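Long-range contacts in glucosamine-6-phosphate deaminase (Thermotoga maritima, PDB 1J5X), which is an alpha/beta protein of the SIS-domain family, built on parallel beta sheets flanked by helices: residues 88-93 against 117-122; 108-113 against 336-341; 127-132 against 144-149. One frame throughout, in Å; residues are numbered along the deposited sequence.

Contact 1 (88-93 against 117-122)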
loop_
_atom_site.group_PDB
_atom_site.type_symbol
_atom_site.label_atom_id
_atom_site.label_comp_id
_atom_site.label_asym_id
_atom_site.label_seq_id
_atom_site.Cartn_x
_atom_site.Cartn_y
_atom_site.Cartn_z
ATOM N N GLY A 88 5.545 15.762 -5.601
ATOM C CA GLY A 88 5.482 16.929 -6.472
ATOM C C GLY A 88 5.059 18.195 -5.722
ATOM O O GLY A 88 5.531 19.283 -6.013
ATOM N N GLU A 89 4.148 18.069 -4.752
ATOM C CA GLU A 89 3.719 19.246 -3.995
ATOM C C GLU A 89 4.863 19.821 -3.143
ATOM O O GLU A 89 4.932 21.036 -2.913
ATOM C CB GLU A 89 2.487 18.895 -3.124
ATOM C CG GLU A 89 1.315 18.423 -4.059
ATOM C CD GLU A 89 0.004 18.253 -3.307
ATOM O OE1 GLU A 89 0.022 18.311 -2.036
ATOM O OE2 GLU A 89 -1.010 18.040 -3.995
ATOM N N VAL A 90 5.748 18.957 -2.662
ATOM C CA VAL A 90 6.864 19.419 -1.871
ATOM C C VAL A 90 7.913 20.006 -2.833
ATOM O O VAL A 90 8.466 21.080 -2.592
ATOM C CB VAL A 90 7.525 18.251 -1.073
ATOM C CG1 VAL A 90 8.744 18.763 -0.286
ATOM C CG2 VAL A 90 6.476 17.612 -0.038
ATOM N N ALA A 91 8.201 19.237 -3.872
ATOM C CA ALA A 91 9.222 19.658 -4.856
ATOM C C ALA A 91 8.966 21.046 -5.393
ATOM O O ALA A 91 9.925 21.823 -5.592
ATOM C CB ALA A 91 9.255 18.649 -6.047
ATOM N N PHE A 92 7.698 21.380 -5.663
ATOM C CA PHE A 92 7.397 22.694 -6.202
ATOM C C PHE A 92 6.911 23.715 -5.142
ATOM O O PHE A 92 6.456 24.792 -5.477
ATOM C CB PHE A 92 6.441 22.511 -7.387
ATOM C CG PHE A 92 7.129 21.950 -8.602
ATOM C CD1 PHE A 92 7.891 22.785 -9.430
ATOM C CD2 PHE A 92 7.136 20.588 -8.857
ATOM C CE1 PHE A 92 8.656 22.243 -10.494
ATOM C CE2 PHE A 92 7.901 20.039 -9.912
ATOM C CZ PHE A 92 8.663 20.880 -10.723
ATOM N N GLN A 93 7.067 23.334 -3.886
ATOM C CA GLN A 93 6.752 24.149 -2.716
ATOM C C GLN A 93 5.328 24.712 -2.783
ATOM O O GLN A 93 5.088 25.949 -2.585
ATOM C CB GLN A 93 7.810 25.284 -2.573
ATOM C CG GLN A 93 9.200 24.675 -2.287
ATOM C CD GLN A 93 10.257 25.738 -1.985
ATOM O OE1 GLN A 93 10.320 26.270 -0.868
ATOM N NE2 GLN A 93 11.079 26.045 -2.976
ATOM N N LEU A 117 13.620 13.510 -5.461
ATOM C CA LEU A 117 14.909 14.139 -5.260
ATOM C C LEU A 117 14.745 15.664 -5.100
ATOM O O LEU A 117 15.452 16.329 -4.313
ATOM C CB LEU A 117 15.846 13.808 -6.457
ATOM C CG LEU A 117 16.238 12.322 -6.357
ATOM C CD1 LEU A 117 16.976 11.959 -7.711
ATOM C CD2 LEU A 117 17.138 12.113 -5.141
ATOM N N LEU A 118 13.809 16.237 -5.842
ATOM C CA LEU A 118 13.603 17.679 -5.673
ATOM C C LEU A 118 13.049 17.929 -4.280
ATOM O O LEU A 118 13.448 18.891 -3.602
ATOM C CB LEU A 118 12.613 18.218 -6.689
ATOM C CG LEU A 118 13.188 18.228 -8.127
ATOM C CD1 LEU A 118 12.075 18.480 -9.143
ATOM C CD2 LEU A 118 14.259 19.309 -8.215
ATOM N N ALA A 119 12.109 17.080 -3.873
ATOM C CA ALA A 119 11.528 17.226 -2.523
ATOM C C ALA A 119 12.601 17.111 -1.448
ATOM O O ALA A 119 12.617 17.850 -0.468
ATOM C CB ALA A 119 10.386 16.139 -2.317
ATOM N N ASN A 120 13.511 16.136 -1.605
ATOM C CA ASN A 120 14.578 15.932 -0.661
ATOM C C ASN A 120 15.401 17.213 -0.533
ATOM O O ASN A 120 15.756 17.651 0.560
ATOM C CB ASN A 120 15.468 14.751 -1.171
ATOM C CG ASN A 120 16.622 14.458 -0.239
ATOM O OD1 ASN A 120 16.415 14.178 0.962
ATOM N ND2 ASN A 120 17.873 14.481 -0.800
ATOM N N ASP A 121 15.722 17.828 -1.659
ATOM C CA ASP A 121 16.488 19.062 -1.606
ATOM C C ASP A 121 15.736 20.222 -0.885
ATOM O O ASP A 121 16.264 20.921 -0.024
ATOM C CB ASP A 121 16.863 19.460 -3.018
ATOM C CG ASP A 121 18.094 20.325 -3.042
ATOM O OD1 ASP A 121 19.180 19.832 -2.596
ATOM O OD2 ASP A 121 17.963 21.496 -3.472
ATOM N N VAL A 122 14.487 20.405 -1.248
ATOM C CA VAL A 122 13.654 21.421 -0.618
ATOM C C VAL A 122 13.576 21.156 0.908
ATOM O O VAL A 122 13.723 22.077 1.725
ATOM C CB VAL A 122 12.199 21.348 -1.222
ATOM C CG1 VAL A 122 11.184 22.042 -0.274
ATOM C CG2 VAL A 122 12.161 22.017 -2.595
#
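Val90 and Val122 meet because each holds its CG1 anti to the backbone N (chi1 178° and 161°), which turns one methyl of each valine into the gap between the helix 87-91 and the helix 114-125. Val90 CG1 and Val122 CG1 lie 4.1 Å apart. Val90 CG1 also rests on the CB of Ala119, at 3.7 Å, so that a single methyl of Val90 spans one turn of the longer helix. The small Ala91 allows the backbones to come close: its CA is 4.1 Å from the CA of Ala119. Beside it, Ala91 CB presses on Leu118 CB at 3.4 Å, tighter than ordinary van der Waals contact, while Leu118 CD1 reaches on toward the ring of Phe92 and meets its CZ obliquely at 4.5 Å. Val122 packs against the C-terminal end of the short helix. Val122 CG1 lies 3.7 Å from Val90 O, and Val122 CG2 is equally close to Ala91 O. Val90 O already accepts the Gln93 N-H, part of the Schellman motif in which Gln93, with positive phi, takes the C-prime position. Beyond this turn the extended Gln93 chain crosses Val122 obliquely, Gln93 CG to Val122 CG1 at 3.9 Å, while its amide OE1 is bonded to Arg126. On the side facing the sheet, Val90 and Ala119 both touch Val58 of strand 54-59, so the contact joins two neighbouring helices over one face of the parallel sheet. The contact is largely apolar: methyl and methylene groups meet each other or carbonyl oxygens, and between the two segments the match rests on shape and small residues, with polar bonds supplied within each helix and by outside partners.

Contact 2 (108-113 against 336-341)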
loop_
_atom_site.group_PDB
_atom_site.type_symbol
_atom_site.label_atom_id
_atom_site.label_comp_id
_atom_site.label_asym_id
_atom_site.label_seq_id
_atom_site.Cartn_x
_atom_site.Cartn_y
_atom_site.Cartn_z
ATOM N N SER A 108 11.193 6.266 -2.789
ATOM C CA SER A 108 11.352 6.144 -4.269
ATOM C C SER A 108 12.039 4.777 -4.397
ATOM O O SER A 108 13.194 4.638 -4.017
ATOM C CB SER A 108 12.289 7.233 -4.844
ATOM O OG SER A 108 12.552 6.867 -6.235
ATOM N N ARG A 109 11.303 3.819 -4.910
ATOM C CA ARG A 109 11.812 2.450 -5.064
ATOM C C ARG A 109 13.130 2.461 -5.849
ATOM O O ARG A 109 14.128 1.924 -5.376
ATOM C CB ARG A 109 10.781 1.623 -5.800
ATOM C CG ARG A 109 11.238 0.170 -6.081
ATOM C CD ARG A 109 10.108 -0.641 -6.686
ATOM N NE ARG A 109 9.504 -0.025 -7.873
ATOM C CZ ARG A 109 8.895 -0.708 -8.841
ATOM N NH1 ARG A 109 8.826 -2.027 -8.774
ATOM N NH2 ARG A 109 8.295 -0.074 -9.842
ATOM N N THR A 110 13.128 3.088 -7.038
ATOM C CA THR A 110 14.374 3.109 -7.863
ATOM C C THR A 110 15.375 4.105 -7.299
ATOM O O THR A 110 16.589 4.065 -7.588
ATOM C CB THR A 110 14.109 3.500 -9.366
ATOM O OG1 THR A 110 13.646 4.850 -9.421
ATOM C CG2 THR A 110 13.103 2.544 -10.034
ATOM N N GLY A 111 14.873 5.021 -6.460
ATOM C CA GLY A 111 15.722 6.035 -5.834
ATOM C C GLY A 111 16.103 7.200 -6.764
ATOM O O GLY A 111 16.855 8.071 -6.390
ATOM N N ASN A 112 15.543 7.226 -7.959
ATOM C CA ASN A 112 15.926 8.280 -8.890
ATOM C C ASN A 112 14.734 9.138 -9.370
ATOM O O ASN A 112 14.877 9.987 -10.265
ATOM C CB ASN A 112 16.692 7.644 -10.082
ATOM C CG ASN A 112 18.094 7.180 -9.684
ATOM O OD1 ASN A 112 18.771 7.945 -8.846
ATOM N ND2 ASN A 112 18.581 6.132 -10.186
ATOM N N THR A 113 13.581 8.950 -8.723
ATOM C CA THR A 113 12.352 9.704 -9.056
ATOM C C THR A 113 12.622 11.199 -8.883
ATOM O O THR A 113 12.917 11.674 -7.787
ATOM C CB THR A 113 11.187 9.240 -8.145
ATOM O OG1 THR A 113 11.097 7.815 -8.241
ATOM C CG2 THR A 113 9.868 9.847 -8.591
ATOM N N LEU A 336 3.776 3.408 -18.912
ATOM C CA LEU A 336 4.529 3.495 -17.661
ATOM C C LEU A 336 6.019 3.248 -17.713
ATOM O O LEU A 336 6.482 2.417 -18.484
ATOM C CB LEU A 336 3.956 2.525 -16.638
ATOM C CG LEU A 336 2.457 2.701 -16.336
ATOM C CD1 LEU A 336 2.130 1.888 -15.095
ATOM C CD2 LEU A 336 2.101 4.161 -16.139
ATOM N N GLU A 337 6.747 3.915 -16.807
ATOM C CA GLU A 337 8.202 3.798 -16.680
ATOM C C GLU A 337 8.573 3.484 -15.227
ATOM O O GLU A 337 7.928 3.994 -14.310
ATOM C CB GLU A 337 8.865 5.122 -17.065
ATOM C CG GLU A 337 8.510 5.650 -18.447
ATOM C CD GLU A 337 9.063 7.057 -18.672
ATOM O OE1 GLU A 337 8.527 8.016 -18.057
ATOM O OE2 GLU A 337 10.041 7.206 -19.448
ATOM N N LYS A 338 9.608 2.689 -14.976
ATOM C CA LYS A 338 9.936 2.415 -13.559
ATOM C C LYS A 338 10.331 3.712 -12.844
ATOM O O LYS A 338 9.848 4.024 -11.740
ATOM C CB LYS A 338 11.072 1.396 -13.448
ATOM C CG LYS A 338 10.846 0.279 -12.406
ATOM C CD LYS A 338 12.163 -0.311 -11.890
ATOM C CE LYS A 338 11.912 -1.535 -10.980
ATOM N NZ LYS A 338 13.147 -2.076 -10.319
ATOM N N THR A 339 11.217 4.485 -13.461
ATOM C CA THR A 339 11.647 5.735 -12.856
ATOM C C THR A 339 10.986 6.873 -13.616
ATOM O O THR A 339 11.204 7.014 -14.842
ATOM C CB THR A 339 13.177 5.907 -12.892
ATOM O OG1 THR A 339 13.782 4.871 -12.125
ATOM C CG2 THR A 339 13.602 7.224 -12.241
ATOM N N VAL A 340 10.154 7.662 -12.917
ATOM C CA VAL A 340 9.482 8.810 -13.537
ATOM C C VAL A 340 10.403 10.042 -13.371
ATOM O O VAL A 340 10.682 10.511 -12.263
ATOM C CB VAL A 340 8.082 9.031 -12.896
ATOM C CG1 VAL A 340 7.433 10.278 -13.454
ATOM C CG2 VAL A 340 7.196 7.791 -13.154
ATOM N N VAL A 341 10.872 10.559 -14.504
ATOM C CA VAL A 341 11.850 11.662 -14.558
ATOM C C VAL A 341 11.348 12.867 -15.331
ATOM O O VAL A 341 10.995 12.726 -16.506
ATOM C CB VAL A 341 13.148 11.185 -15.266
ATOM C CG1 VAL A 341 14.174 12.333 -15.381
ATOM C CG2 VAL A 341 13.734 9.989 -14.505
HETATM O O HOH W 1 8.930 2.739 -9.352
HETATM O O HOH W 2 9.709 6.750 -10.331
#
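Thr110 OG1 is gripped by two groups: the hydroxyl Thr339 OG1 at 2.7 Å, where either could be the donor, and, weakly, the Asn112 N-H, with N to OG1 3.4 Å. A chi1 of 65° sets OG1 between its own backbone N and carbonyl carbon, and the Thr110 methyl CG2 then lies against Lys338 CD at 3.5 Å as the two side chains run past each other in opposite directions. Thr339 CG2 packs on the far part of the 108-113 loop, 3.6 Å from Asn112 O. Further along, the Lys338 chain crosses Arg109 at about a right angle and lays its CE over the centre of one guanidinium face, 3.7 Å above the plane. The like-charged ends, Arg109 NH1 and Lys338 NZ, are 4.6 Å apart. Glu155 lies by both: its carboxylate forms a salt bridge with Arg109, and its backbone carbonyl accepts from Lys338 NZ. Two waters finish the join, both donating to Lys338 O. One accepts from Arg109 NH2; the other lies 2.7 Å from Thr113 OG1 and accepts from Val340 N at 2.8 Å. Thr113 OG1 is in turn bonded to Ser108 OG. The loop that links strand 102-107 to helix 114-125 is fastened in part by these bonds to a segment close to the C-terminus. A direct hydroxyl pair and separate water bridges bond the two loops, and the acidic residue beside the crossed Arg109 and Lys338 side chains would be expected to ease the repulsion of their charges.

Contact 3 (127-132 against 144-149)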
loop_
_atom_site.group_PDB
_atom_site.type_symbol
_atom_site.label_atom_id
_atom_site.label_comp_id
_atom_site.label_asym_id
_atom_site.label_seq_id
_atom_site.Cartn_x
_atom_site.Cartn_y
_atom_site.Cartn_z
ATOM N N ASN A 127 15.547 22.769 6.865
ATOM C CA ASN A 127 15.815 22.204 8.186
ATOM C C ASN A 127 15.066 20.930 8.532
ATOM O O ASN A 127 14.742 20.678 9.699
ATOM C CB ASN A 127 15.562 23.269 9.290
ATOM C CG ASN A 127 16.050 22.814 10.700
ATOM O OD1 ASN A 127 15.258 23.119 11.750
ATOM N ND2 ASN A 127 17.137 22.219 10.832
ATOM N N HIS A 128 14.746 20.122 7.538
ATOM C CA HIS A 128 14.134 18.831 7.841
ATOM C C HIS A 128 15.199 17.767 7.530
ATOM O O HIS A 128 15.852 17.853 6.493
ATOM C CB HIS A 128 12.905 18.599 6.953
ATOM C CG HIS A 128 11.688 19.314 7.432
ATOM N ND1 HIS A 128 11.398 20.636 7.503
ATOM C CD2 HIS A 128 10.621 18.658 7.990
ATOM C CE1 HIS A 128 10.168 20.748 8.108
ATOM N NE2 HIS A 128 9.719 19.541 8.392
ATOM N N ARG A 129 15.418 16.818 8.425
ATOM C CA ARG A 129 16.362 15.738 8.147
ATOM C C ARG A 129 15.588 14.670 7.345
ATOM O O ARG A 129 14.424 14.319 7.672
ATOM C CB ARG A 129 16.916 15.163 9.439
ATOM C CG ARG A 129 17.927 14.051 9.154
ATOM C CD ARG A 129 18.660 13.570 10.371
ATOM N NE ARG A 129 19.409 14.639 11.021
ATOM C CZ ARG A 129 20.398 14.403 11.892
ATOM N NH1 ARG A 129 20.737 13.135 12.194
ATOM N NH2 ARG A 129 21.051 15.418 12.466
ATOM N N THR A 130 16.213 14.162 6.282
ATOM C CA THR A 130 15.548 13.196 5.430
ATOM C C THR A 130 16.033 11.772 5.503
ATOM O O THR A 130 17.260 11.475 5.585
ATOM C CB THR A 130 15.599 13.645 3.929
ATOM O OG1 THR A 130 16.999 13.656 3.495
ATOM C CG2 THR A 130 15.035 15.073 3.770
ATOM N N ILE A 131 15.063 10.858 5.465
ATOM C CA ILE A 131 15.361 9.444 5.469
ATOM C C ILE A 131 15.049 8.941 4.071
ATOM O O ILE A 131 13.930 9.097 3.585
ATOM C CB ILE A 131 14.503 8.680 6.481
ATOM C CG1 ILE A 131 14.929 9.075 7.919
ATOM C CG2 ILE A 131 14.659 7.177 6.252
ATOM C CD1 ILE A 131 13.798 8.748 8.932
ATOM N N GLY A 132 16.043 8.300 3.423
ATOM C CA GLY A 132 15.826 7.847 2.069
ATOM C C GLY A 132 15.404 6.408 1.933
ATOM O O GLY A 132 16.236 5.513 1.964
ATOM N N GLU A 144 21.818 11.046 -1.578
ATOM C CA GLU A 144 21.471 12.452 -1.235
ATOM C C GLU A 144 20.606 12.678 0.005
ATOM O O GLU A 144 20.474 13.820 0.470
ATOM C CB GLU A 144 20.817 13.094 -2.448
ATOM C CG GLU A 144 21.861 13.379 -3.576
ATOM C CD GLU A 144 21.223 13.611 -4.940
ATOM O OE1 GLU A 144 20.190 14.310 -5.006
ATOM O OE2 GLU A 144 21.757 13.095 -5.981
ATOM N N SER A 145 20.034 11.606 0.531
ATOM C CA SER A 145 19.208 11.756 1.723
ATOM C C SER A 145 20.174 11.804 2.901
ATOM O O SER A 145 21.326 11.343 2.796
ATOM C CB SER A 145 18.251 10.571 1.853
ATOM O OG SER A 145 18.941 9.311 1.964
ATOM N N ASP A 146 19.732 12.362 4.023
ATOM C CA ASP A 146 20.557 12.423 5.205
ATOM C C ASP A 146 20.802 11.058 5.838
ATOM O O ASP A 146 21.892 10.799 6.364
ATOM C CB ASP A 146 19.908 13.306 6.275
ATOM C CG ASP A 146 19.889 14.765 5.902
ATOM O OD1 ASP A 146 20.923 15.263 5.426
ATOM O OD2 ASP A 146 18.852 15.434 6.092
ATOM N N LEU A 147 19.794 10.182 5.775
ATOM C CA LEU A 147 19.833 8.873 6.416
ATOM C C LEU A 147 19.219 7.870 5.440
ATOM O O LEU A 147 17.988 7.660 5.389
ATOM C CB LEU A 147 18.982 8.907 7.716
ATOM C CG LEU A 147 19.443 9.830 8.857
ATOM C CD1 LEU A 147 18.348 9.973 9.909
ATOM C CD2 LEU A 147 20.695 9.269 9.491
ATOM N N PRO A 148 20.056 7.274 4.598
ATOM C CA PRO A 148 19.520 6.309 3.648
ATOM C C PRO A 148 19.118 5.022 4.336
ATOM O O PRO A 148 19.731 4.622 5.312
ATOM C CB PRO A 148 20.687 6.109 2.662
ATOM C CG PRO A 148 21.888 6.356 3.551
ATOM C CD PRO A 148 21.487 7.567 4.338
ATOM N N LEU A 149 18.078 4.384 3.833
ATOM C CA LEU A 149 17.604 3.129 4.388
ATOM C C LEU A 149 17.299 2.306 3.162
ATOM O O LEU A 149 16.205 2.376 2.605
ATOM C CB LEU A 149 16.308 3.350 5.213
ATOM C CG LEU A 149 15.623 2.067 5.707
ATOM C CD1 LEU A 149 16.677 1.092 6.258
ATOM C CD2 LEU A 149 14.574 2.415 6.782
HETATM O O HOH W 3 19.071 17.998 6.395
#
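Ile131 pairs with Leu147 and Gly132 with Pro148 in parallel register, the axes of strands 128-132 and 147-149 approaching to 4.3 Å with 19° between their directions. The ladder runs from Leu147 N to Thr130 O (2.9 Å), from Gly132 N to Leu147 O (2.8 Å) and from Leu149 N to Gly132 O (2.9 Å). Where the ladder starts, side chains take over from the backbone. Asp146 turns OD2 onto the N-H of Thr130, at 2.9 Å and on the anti side of the carboxylate, and Thr130 answers with OG1, which accepts the Asp146 N-H at 3.1 Å. A chi1 of 64° tucks that hydroxyl between the Thr130 N and carbonyl carbon, and OG1 is also bonded to Asn120 of helix 114-125. A water donates to both Asp146 OD2 and His128 O, bridging the start of strand 128-134 and the residue that precedes the edge strand. Arg129 crosses Asp146 at about a right angle, its CG 3.5 Å from OD2, but the guanidinium does not reach the carboxylate; its CD instead lies 3.6 Å from Leu147 CD1. On the same face Leu147 packs against Ile131, whose CG2 touches Leu149 CB. On the other face Ser145, its OG bonded to Leu141 O, lies over the backbone of Gly132, which has no CB to stand in the way. The contact pairs the two strands of a beta-alpha-beta unit whose connection carries helix 140-144, adding the edge strand of the sheet. Two donors on one oxygen, Thr130 N and the water, would be expected to stabilise the Asp146 carboxylate and fix where the edge strand begins.

In the fold
Contacts 1 and 3 lie in series along the chain, their centres about 13 Å apart: contact 1 packs helices over the five-stranded parallel sheet to which contact 3 adds the edge strand. Helix 114-125, part of contact 1, leads into strand 128-134, and its Asn120 ties the two contacts. Contact 2 has its centre about 15 Å from that of contact 1 and touches it where Leu117 packs on the 108-113 loop; it lies about 18 Å from contact 3, centre to centre, without touching it. The segments of contacts 1 and 2 alternate along the chain, contact 3 falls between those of contact 2, and 336-341 returns the C-terminal region to the loop after strand 102-107.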